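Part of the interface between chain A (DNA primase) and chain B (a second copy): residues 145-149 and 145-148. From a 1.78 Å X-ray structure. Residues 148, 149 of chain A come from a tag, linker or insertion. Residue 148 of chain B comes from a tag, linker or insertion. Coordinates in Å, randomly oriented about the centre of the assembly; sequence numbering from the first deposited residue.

Chain A, residues 145-149: VAILE
Chain B, residues 145-148: VAIL

Two alanine methyls meet inside normal van der Waals separation: CB of A146(A) lies 3.3 Å from CB of A146(B), well short of the roughly 4 Å usual for two methyl carbons. No hydrogen bond crosses between the stretches, so the contact rests on apolar packing and buries 210 Å² in all, both sides summed. Neither chain forms a regular helix or strand here, although both backbones are largely extended. Phi/psi runs -139/136 at V145(A), -74/142 at A146(A) and -94/102 at I147(A), and the second copy follows closely with -126/136, -69/137 and -91/104. L148(A) departs from this course at -74/-54, which turns the chain before E149(A); L148(B) has a phi of -112.

The register pairs like with like, and both chains run in broadly the same direction, obliquely to each other. CA to CA is 10.0 Å for V145(A)–V145(B), 6.3 Å for A146(A)–A146(B), 9.2 Å for I147(A)–I147(B) and 4.8 Å for L148(A)–L148(B); the separation alternates, with A146 and L148 on the near side and L148 closest of the four. The CA-to-CB bonds of both alanines point toward the opposing stretch, so the methyls face each other.

The leucines, both contributed by an expression tag, complete the apolar cluster in reciprocal fashion. Their CA-to-CB bonds run sideways, but the side-chain ends come nearer the other chain. L148(A), with chi1 -83° (m) and chi2 52° (p), brings CD1 to 3.5 Å from CB of A146(B); L148(B), with chi1 -77° (m) and chi2 89° (p), brings CD1 to 3.6 Å from CB of A146(A). These leucines have the largest covered areas, 50 and 51 Å².

Each leucine also packs against a backbone carbonyl. CG of L148(A) lies 3.5 Å from O of I147(B), and CG of L148(B) lies 3.7 Å from O of I147(A). Carbon offers these oxygens no conventional donor, and O of I147(A), buried by the contact, has no polar partner anywhere in the model.

The isoleucines join through their backbones: their CA-to-CB bonds point away, and both side chains adopt mt rotamers, with chi1/chi2 of -57°/169° in I147(A) and -61°/167° in I147(B). V145(A) and V145(B), both t at chi1 (180° and 170°), also point away and make no contact. Tag residue E149(A), chi1 61° (p), chi2 -33° (between wells), chi3 -58°, points away at CA-to-CB; its end comes nearer but makes no contact, and its carboxylate is hydrogen-bonded elsewhere in the structure.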

ATOM      1  N   VAL A 145       1.177   1.742   9.071  1.00 17.52           N
ATOM      2  CA  VAL A 145       0.731   0.600   8.235  1.00 18.86           C
ATOM      3  C   VAL A 145       0.222   1.247   6.964  1.00 16.63           C
ATOM      4  O   VAL A 145      -0.475   2.268   7.020  1.00 14.95           O
ATOM      5  CB  VAL A 145      -0.432  -0.201   8.894  1.00 21.95           C
ATOM      6  CG1 VAL A 145      -0.887  -1.372   8.034  1.00 24.22           C
ATOM      7  CG2 VAL A 145       0.016  -0.708  10.264  1.00 26.48           C
ATOM      8  N   ALA A 146       0.592   0.672   5.821  1.00 16.55           N
ATOM      9  CA  ALA A 146       0.183   1.160   4.495  1.00 16.31           C
ATOM     10  C   ALA A 146      -1.261   0.858   4.171  1.00 19.78           C
ATOM     11  O   ALA A 146      -1.762  -0.228   4.508  1.00 20.00           O
ATOM     12  CB  ALA A 146       1.089   0.503   3.446  1.00 21.62           C
ATOM     13  N   ILE A 147      -1.948   1.786   3.512  1.00 19.90           N
ATOM     14  CA  ILE A 147      -3.250   1.531   2.870  1.00 21.64           C
ATOM     15  C   ILE A 147      -3.091   1.163   1.380  1.00 24.95           C
ATOM     16  O   ILE A 147      -2.919   2.068   0.510  1.00 26.26           O
ATOM     17  CB  ILE A 147      -4.104   2.830   2.919  1.00 18.37           C
ATOM     18  CG1 ILE A 147      -4.218   3.235   4.369  1.00 20.77           C
ATOM     19  CG2 ILE A 147      -5.439   2.687   2.153  1.00 20.17           C
ATOM     20  CD1 ILE A 147      -4.789   4.633   4.601  1.00 20.89           C
ATOM     21  N   LEU A 148      -3.189  -0.108   1.025  1.00 28.06           N
ATOM     22  CA  LEU A 148      -3.002  -0.471  -0.420  1.00 30.72           C
ATOM     23  C   LEU A 148      -4.187  -0.085  -1.309  1.00 38.54           C
ATOM     24  O   LEU A 148      -4.011   0.607  -2.321  1.00 42.37           O
ATOM     25  CB  LEU A 148      -2.722  -1.976  -0.584  1.00 32.26           C
ATOM     26  CG  LEU A 148      -1.314  -2.487  -0.389  1.00 37.34           C
ATOM     27  CD1 LEU A 148      -0.726  -2.012   0.939  1.00 39.92           C
ATOM     28  CD2 LEU A 148      -1.333  -4.012  -0.484  1.00 34.75           C
ATOM     29  N   GLU A 149      -5.372  -0.551  -0.900  1.00 42.35           N
ATOM     30  CA  GLU A 149      -6.620  -0.607  -1.681  1.00 48.39           C
ATOM     31  C   GLU A 149      -7.476   0.671  -1.667  1.00 52.10           C
ATOM     32  O   GLU A 149      -6.968   1.792  -1.829  1.00 55.70           O
ATOM     33  CB  GLU A 149      -7.440  -1.860  -1.247  1.00 53.59           C
ATOM     34  CG  GLU A 149      -7.927  -1.984   0.205  1.00 49.77           C
ATOM     35  CD  GLU A 149      -7.016  -1.362   1.302  1.00 54.05           C
ATOM     36  OE1 GLU A 149      -5.812  -1.719   1.467  1.00 51.23           O
ATOM     37  OE2 GLU A 149      -7.538  -0.500   2.038  1.00 53.38           O
TER
ATOM     38  N   VAL B 145       7.997  -3.950   1.847  1.00 19.06           N
ATOM     39  CA  VAL B 145       7.470  -2.613   1.594  1.00 18.07           C
ATOM     40  C   VAL B 145       6.167  -2.809   0.855  1.00 16.95           C
ATOM     41  O   VAL B 145       6.064  -3.685  -0.012  1.00 16.65           O
ATOM     42  CB  VAL B 145       8.462  -1.729   0.733  1.00 17.11           C
ATOM     43  CG1 VAL B 145       7.760  -0.443   0.279  1.00 17.99           C
ATOM     44  CG2 VAL B 145       9.811  -1.539   1.386  1.00 18.41           C
ATOM     45  N   ALA B 146       5.124  -2.073   1.235  1.00 17.34           N
ATOM     46  CA  ALA B 146       3.855  -2.104   0.499  1.00 16.46           C
ATOM     47  C   ALA B 146       3.869  -1.496  -0.877  1.00 15.99           C
ATOM     48  O   ALA B 146       4.507  -0.440  -1.104  1.00 18.93           O
ATOM     49  CB  ALA B 146       2.729  -1.405   1.305  1.00 20.41           C
ATOM     50  N   ILE B 147       3.232  -2.184  -1.802  1.00 15.01           N
ATOM     51  CA  ILE B 147       2.993  -1.621  -3.131  1.00 16.63           C
ATOM     52  C   ILE B 147       1.653  -0.924  -3.094  1.00 20.91           C
ATOM     53  O   ILE B 147       0.571  -1.590  -3.150  1.00 24.60           O
ATOM     54  CB  ILE B 147       3.008  -2.665  -4.209  1.00 16.13           C
ATOM     55  CG1 ILE B 147       4.415  -3.307  -4.175  1.00 16.27           C
ATOM     56  CG2 ILE B 147       2.662  -2.030  -5.521  1.00 18.42           C
ATOM     57  CD1 ILE B 147       4.483  -4.588  -4.985  1.00 16.63           C
ATOM     58  N   LEU B 148       1.752   0.411  -3.024  1.00 17.71           N
ATOM     59  CA  LEU B 148       0.620   1.337  -3.086  1.00 23.43           C
ATOM     60  C   LEU B 148       0.830   2.058  -4.410  1.00 30.51           C
ATOM     61  O   LEU B 148       0.118   1.809  -5.350  1.00 33.88           O
ATOM     62  CB  LEU B 148       0.799   2.437  -2.059  1.00 23.84           C
ATOM     63  CG  LEU B 148       0.556   2.311  -0.584  1.00 29.34           C
ATOM     64  CD1 LEU B 148       1.743   1.864   0.221  1.00 36.95           C
ATOM     65  CD2 LEU B 148       0.268   3.758  -0.271  1.00 28.81           C
TER